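Possible substrate binding protein of ABC transporter system (PDB 3N0X) probably binds a branched-chain amino acid or a related small ligand and delivers it to an ABC transporter for uptake into the cell. Local coordinates at residues Q23-L28 and F284-F289; N116-F120 and T307-I311. The contacts are given in a common frame with arbitrary orientation. Where two conformers were deposited one is given. Residues are numbered along the deposited sequence.

Contact 1. Residues Q23-L28 and F284-F289; sequences QTETGL and FTAGGF
This is a buried, glycine-mediated helix-helix crossing: helix 18-35, lying on strands 5-11 and 45-53 through Leu-28 and Glu-25, meets helix 283-302. Both segments are regular alpha-helix, with i to i+4 bonds such as Gly-27 N to Gln-23 O (2.9 Å) and Gly-288 N to Phe-284 O (2.9 Å). The short axes approach to 6.4 Å and run roughly the same way, at a signed crossing angle of -42°. Gly-27 sits opposite Thr-285 (CA to CA 4.1 Å) and Leu-28 opposite Gly-288 (CA to CA 4.3 Å). Such closeness needs the two glycines: a CB on Gly-27 would run into Thr-285 O, and one on Gly-288 into Thr-24 O. Backbone therefore lies on backbone, with CA-H...O contacts in both directions: Thr-285 CA to Gln-23 O 3.4 Å, Thr-24 CA to Phe-284 O 3.5 Å, Gly-27 CA to Thr-285 O 3.3 Å, Leu-28 CA to Gly-288 O 3.4 Å. At the N-terminal end a water bridges Thr-24 OG1 (2.7 Å) and Phe-284 O (2.8 Å), donating to the carbonyl; Thr-24 OG1 also hydrogen-bonds to Tyr-20 O. Gln-23, chi1 m and chi2 t, lays OE1 at the edge of the Phe-284 ring, 3.5 Å from CD2; that ring, chi1 m, stacks with Tyr-20. Phe-289, chi1 t, turns its ring off toward Ile-265 and Trp-268 of helix 264-277. Small residues at the crossing and CA-H...O contacts between the backbones are the hallmarks of close glycine-mediated helix packing, here within one lobe of a periplasmic binding protein.

Contact 2. Residues N116-F120 and T307-I311; sequences NRYIF and TEKLI
A two-pronged salt bridge at the protein surface, with a hydrophobic side chain lying against one face of its guanidinium, sets this contact apart. Arg-117 NH1 donates to Glu-308 OE2 (2.8 Å) and Arg-117 NH2 to Glu-308 OE1 (2.9 Å), both nearly straight, so the carboxylate meets the guanidinium end-on. Arg-117 reaches out with chi1 p, chi2 t and chi3 m, while Glu-308 curls back with chi1 and chi2 both m. Ile-311, chi1 m and chi2 t, places CD1 over a guanidinium face, 3.7 Å from Arg-117 NH1. The arginine stands in a type I turn from Asn-116 to Ile-119, closed by Ile-119 N to Asn-116 O (3.0 Å); Asn-116 OD1 accepts from Tyr-118 N (2.9 Å), making an Asx turn. The chain then extends into strand 119-121. Opposite lies the first turn of helix 307-314, with Ile-311 N hydrogen-bonded to Thr-307 O (2.9 Å); the nearest CA pair is Tyr-118 and Ile-311, at 7.3 Å, so side chains bridge the gap. Tyr-118, chi1 m, presents its ring edge to Thr-307, CE1 to CG2 3.6 Å, and its CD1 lies 4.0 Å from Ile-311 CD1. A water joins Tyr-118 OH (2.8 Å) to Glu-308 OE2 (2.7 Å), donating to the latter. Further in, Phe-120 CE1 comes within 4.3 Å of Ile-311 CG1, its ring also stacking with His-333. Thr-307 OG1 is hydrogen-bonded to Lys-97 O. A helix's first turn thus packs against the turn and start of an outermost strand in an alpha/beta lobe of the periplasmic binding protein fold.

Both contacts bring segments far apart in sequence together, and their segments alternate along the chain. Helices 283-302 and 307-314 follow one another, so this part of the chain passes from contact 1 to contact 2, whose centres are 22 Å apart and whose nearest atoms are about 11 Å apart. The six-stranded sheet ties them together: helix 18-35 of contact 1 packs on strands 5-11 and 45-53, whereas contact 2 includes the outermost strand 119-121. Chemistry follows location. Buried contact 1 depends on close backbone surfaces and one bridging water; partly buried contact 2 depends on long side chains, with charges on its exposed side and aromatic and aliphatic groups beneath.

Contact 1. Residues Q23-L28 and F284-F289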
loop_
_atom_site.group_PDB
_atom_site.type_symbol
_atom_site.label_atom_id
_atom_site.label_comp_id
_atom_site.label_asym_id
_atom_site.label_seq_id
_atom_site.Cartn_x
_atom_site.Cartn_y
_atom_site.Cartn_z
ATOM N N GLN A 23 -1.216 -13.435 -5.267
ATOM C CA GLN A 23 -2.191 -12.928 -4.302
ATOM C C GLN A 23 -3.071 -11.835 -4.896
ATOM O O GLN A 23 -4.266 -11.767 -4.595
ATOM C CB GLN A 23 -1.515 -12.409 -3.036
ATOM C CG GLN A 23 -0.878 -13.506 -2.207
ATOM C CD GLN A 23 -0.277 -13.002 -0.902
ATOM O OE1 GLN A 23 -0.013 -11.810 -0.731
ATOM N NE2 GLN A 23 -0.038 -13.929 0.020
ATOM N N THR A 24 -2.488 -10.956 -5.722
ATOM C CA THR A 24 -3.267 -9.934 -6.396
ATOM C C THR A 24 -4.364 -10.620 -7.212
ATOM O O THR A 24 -5.520 -10.217 -7.161
ATOM C CB THR A 24 -2.415 -9.102 -7.324
ATOM O OG1 THR A 24 -1.417 -8.393 -6.586
ATOM C CG2 THR A 24 -3.294 -8.064 -8.078
ATOM N N GLU A 25 -4.000 -11.638 -7.980
ATOM C CA GLU A 25 -4.970 -12.352 -8.830
ATOM C C GLU A 25 -6.067 -12.991 -7.978
ATOM O O GLU A 25 -7.241 -12.878 -8.303
ATOM C CB GLU A 25 -4.293 -13.375 -9.744
ATOM C CG GLU A 25 -5.278 -14.077 -10.635
ATOM C CD GLU A 25 -4.649 -15.038 -11.626
ATOM O OE1 GLU A 25 -3.447 -15.309 -11.541
ATOM O OE2 GLU A 25 -5.410 -15.563 -12.477
ATOM N N THR A 26 -5.685 -13.666 -6.906
ATOM C CA THR A 26 -6.698 -14.238 -5.990
ATOM C C THR A 26 -7.691 -13.165 -5.499
ATOM O O THR A 26 -8.913 -13.389 -5.493
ATOM C CB THR A 26 -6.038 -14.937 -4.813
ATOM O OG1 THR A 26 -5.223 -16.003 -5.306
ATOM C CG2 THR A 26 -7.080 -15.462 -3.790
ATOM N N GLY A 27 -7.164 -12.017 -5.078
ATOM C CA GLY A 27 -8.033 -10.930 -4.585
ATOM C C GLY A 27 -8.938 -10.400 -5.667
ATOM O O GLY A 27 -10.138 -10.112 -5.426
ATOM N N LEU A 28 -8.390 -10.203 -6.869
ATOM C CA LEU A 28 -9.197 -9.743 -7.996
ATOM C C LEU A 28 -10.360 -10.733 -8.265
ATOM O O LEU A 28 -11.524 -10.308 -8.398
ATOM C CB LEU A 28 -8.327 -9.601 -9.250
ATOM C CG LEU A 28 -9.068 -9.192 -10.532
ATOM C CD1 LEU A 28 -9.775 -7.830 -10.397
ATOM C CD2 LEU A 28 -8.083 -9.247 -11.755
ATOM N N PHE A 284 -1.761 -7.960 -0.800
ATOM C CA PHE A 284 -1.994 -8.037 -2.232
ATOM C C PHE A 284 -3.386 -8.554 -2.538
ATOM O O PHE A 284 -4.048 -8.130 -3.511
ATOM C CB PHE A 284 -0.867 -8.847 -2.890
ATOM C CG PHE A 284 0.463 -8.218 -2.694
ATOM C CD1 PHE A 284 0.854 -7.166 -3.483
ATOM C CD2 PHE A 284 1.346 -8.702 -1.744
ATOM C CE1 PHE A 284 2.096 -6.551 -3.300
ATOM C CE2 PHE A 284 2.548 -8.059 -1.520
ATOM C CZ PHE A 284 2.925 -6.994 -2.285
ATOM N N THR A 285 -3.848 -9.448 -1.690
ATOM C CA THR A 285 -5.180 -10.003 -1.806
ATOM C C THR A 285 -6.199 -8.887 -1.597
ATOM O O THR A 285 -7.157 -8.704 -2.372
ATOM C CB THR A 285 -5.443 -11.031 -0.715
ATOM O OG1 THR A 285 -4.270 -11.828 -0.469
ATOM C CG2 THR A 285 -6.609 -11.923 -1.129
ATOM N N ALA A 286 -6.021 -8.123 -0.531
ATOM C CA ALA A 286 -6.920 -7.037 -0.218
ATOM C C ALA A 286 -6.937 -5.981 -1.331
ATOM O O ALA A 286 -7.978 -5.465 -1.707
ATOM C CB ALA A 286 -6.548 -6.373 1.153
ATOM N N GLY A 287 -5.771 -5.663 -1.860
ATOM C CA GLY A 287 -5.686 -4.714 -2.956
ATOM C C GLY A 287 -6.287 -5.184 -4.268
ATOM O O GLY A 287 -6.968 -4.418 -4.962
ATOM N N GLY A 288 -6.115 -6.458 -4.589
ATOM C CA GLY A 288 -6.732 -6.982 -5.803
ATOM C C GLY A 288 -8.235 -6.937 -5.707
ATOM O O GLY A 288 -8.920 -6.640 -6.672
ATOM N N PHE A 289 -8.738 -7.228 -4.520
ATOM C CA PHE A 289 -10.182 -7.174 -4.239
ATOM C C PHE A 289 -10.675 -5.750 -4.400
ATOM O O PHE A 289 -11.729 -5.486 -4.989
ATOM C CB PHE A 289 -10.432 -7.712 -2.813
ATOM C CG PHE A 289 -11.838 -8.153 -2.504
ATOM C CD1 PHE A 289 -12.894 -7.277 -2.546
ATOM C CD2 PHE A 289 -12.075 -9.452 -2.077
ATOM C CE1 PHE A 289 -14.214 -7.697 -2.181
ATOM C CE2 PHE A 289 -13.329 -9.889 -1.704
ATOM C CZ PHE A 289 -14.393 -8.994 -1.749
HETATM O O HOH W 1 -2.569 -6.402 -5.148
#

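Contact 2. Residues N116-F120 and T307-I311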
loop_
_atom_site.group_PDB
_atom_site.type_symbol
_atom_site.label_atom_id
_atom_site.label_comp_id
_atom_site.label_asym_id
_atom_site.label_seq_id
_atom_site.Cartn_x
_atom_site.Cartn_y
_atom_site.Cartn_z
ATOM N N ASN A 116 -0.965 10.609 -15.670
ATOM C CA ASN A 116 -1.836 11.135 -16.724
ATOM C C ASN A 116 -3.298 10.776 -16.427
ATOM O O ASN A 116 -3.573 9.951 -15.540
ATOM C CB ASN A 116 -1.380 10.686 -18.108
ATOM C CG ASN A 116 -1.642 9.241 -18.378
ATOM O OD1 ASN A 116 -2.801 8.807 -18.422
ATOM N ND2 ASN A 116 -0.568 8.466 -18.587
ATOM N N ARG A 117 -4.200 11.429 -17.150
ATOM C CA ARG A 117 -5.634 11.348 -16.885
ATOM C C ARG A 117 -6.254 9.948 -16.964
ATOM O O ARG A 117 -7.346 9.736 -16.462
ATOM C CB ARG A 117 -6.406 12.303 -17.812
ATOM C CG ARG A 117 -6.356 11.902 -19.269
ATOM C CD ARG A 117 -6.758 13.018 -20.184
ATOM N NE ARG A 117 -8.155 13.390 -19.967
ATOM C CZ ARG A 117 -9.192 12.794 -20.540
ATOM N NH1 ARG A 117 -9.018 11.809 -21.416
ATOM N NH2 ARG A 117 -10.428 13.187 -20.245
ATOM N N TYR A 118 -5.581 9.015 -17.621
ATOM C CA TYR A 118 -6.070 7.636 -17.762
ATOM C C TYR A 118 -5.669 6.735 -16.585
ATOM O O TYR A 118 -6.065 5.572 -16.528
ATOM C CB TYR A 118 -5.527 7.035 -19.076
ATOM C CG TYR A 118 -6.072 7.796 -20.288
ATOM C CD1 TYR A 118 -7.305 7.494 -20.813
ATOM C CD2 TYR A 118 -5.345 8.812 -20.880
ATOM C CE1 TYR A 118 -7.838 8.189 -21.878
ATOM C CE2 TYR A 118 -5.871 9.524 -21.940
ATOM C CZ TYR A 118 -7.123 9.213 -22.450
ATOM O OH TYR A 118 -7.699 9.887 -23.523
ATOM N N ILE A 119 -4.886 7.284 -15.675
ATOM C CA ILE A 119 -4.346 6.554 -14.525
ATOM C C ILE A 119 -5.184 6.803 -13.265
ATOM O O ILE A 119 -5.402 7.948 -12.855
ATOM C CB ILE A 119 -2.860 6.959 -14.250
ATOM C CG1 ILE A 119 -1.999 6.862 -15.505
ATOM C CG2 ILE A 119 -2.261 6.119 -13.069
ATOM C CD1 ILE A 119 -2.089 5.555 -16.254
ATOM N N PHE A 120 -5.660 5.700 -12.674
ATOM C CA PHE A 120 -6.262 5.700 -11.355
ATOM C C PHE A 120 -5.432 4.736 -10.501
ATOM O O PHE A 120 -4.655 3.933 -11.003
ATOM C CB PHE A 120 -7.723 5.277 -11.379
ATOM C CG PHE A 120 -8.655 6.284 -12.012
ATOM C CD1 PHE A 120 -8.705 6.439 -13.411
ATOM C CD2 PHE A 120 -9.413 7.123 -11.235
ATOM C CE1 PHE A 120 -9.558 7.373 -13.974
ATOM C CE2 PHE A 120 -10.267 8.038 -11.801
ATOM C CZ PHE A 120 -10.334 8.174 -13.161
ATOM N N THR A 307 -14.208 4.955 -22.400
ATOM C CA THR A 307 -13.207 5.515 -21.503
ATOM C C THR A 307 -13.605 6.882 -20.944
ATOM O O THR A 307 -13.471 7.113 -19.765
ATOM C CB THR A 307 -11.847 5.574 -22.168
ATOM O OG1 THR A 307 -11.438 4.234 -22.491
ATOM C CG2 THR A 307 -10.807 6.222 -21.250
ATOM N N GLU A 308 -14.097 7.805 -21.772
ATOM C CA GLU A 308 -14.446 9.117 -21.217
ATOM C C GLU A 308 -15.566 9.009 -20.176
ATOM O O GLU A 308 -15.521 9.681 -19.156
ATOM C CB GLU A 308 -14.820 10.137 -22.318
ATOM C CG GLU A 308 -13.645 10.601 -23.180
ATOM C CD GLU A 308 -12.546 11.228 -22.358
ATOM O OE1 GLU A 308 -12.831 12.196 -21.594
ATOM O OE2 GLU A 308 -11.402 10.756 -22.477
ATOM N N LYS A 309 -16.523 8.103 -20.387
ATOM C CA LYS A 309 -17.601 7.904 -19.409
ATOM C C LYS A 309 -17.068 7.305 -18.104
ATOM O O LYS A 309 -17.524 7.683 -17.000
ATOM C CB LYS A 309 -18.741 7.049 -19.995
ATOM C CG LYS A 309 -19.561 7.770 -21.076
ATOM C CD LYS A 309 -20.654 6.847 -21.626
ATOM C CE LYS A 309 -21.568 7.582 -22.608
ATOM N NZ LYS A 309 -22.484 6.671 -23.296
ATOM N N LEU A 310 -16.089 6.413 -18.228
ATOM C CA LEU A 310 -15.466 5.794 -17.057
ATOM C C LEU A 310 -14.667 6.822 -16.252
ATOM O O LEU A 310 -14.783 6.858 -15.021
ATOM C CB LEU A 310 -14.583 4.610 -17.447
ATOM C CG LEU A 310 -15.362 3.353 -17.866
ATOM C CD1 LEU A 310 -14.382 2.288 -18.417
ATOM C CD2 LEU A 310 -16.212 2.854 -16.705
ATOM N N ILE A 311 -13.876 7.670 -16.918
ATOM C CA ILE A 311 -13.118 8.711 -16.209
ATOM C C ILE A 311 -14.075 9.614 -15.428
ATOM O O ILE A 311 -13.822 9.930 -14.271
ATOM C CB ILE A 311 -12.222 9.564 -17.178
ATOM C CG1 ILE A 311 -11.133 8.684 -17.790
ATOM C CG2 ILE A 311 -11.592 10.781 -16.442
ATOM C CD1 ILE A 311 -10.266 9.399 -18.870
HETATM O O HOH W 2 -10.260 9.361 -24.477
#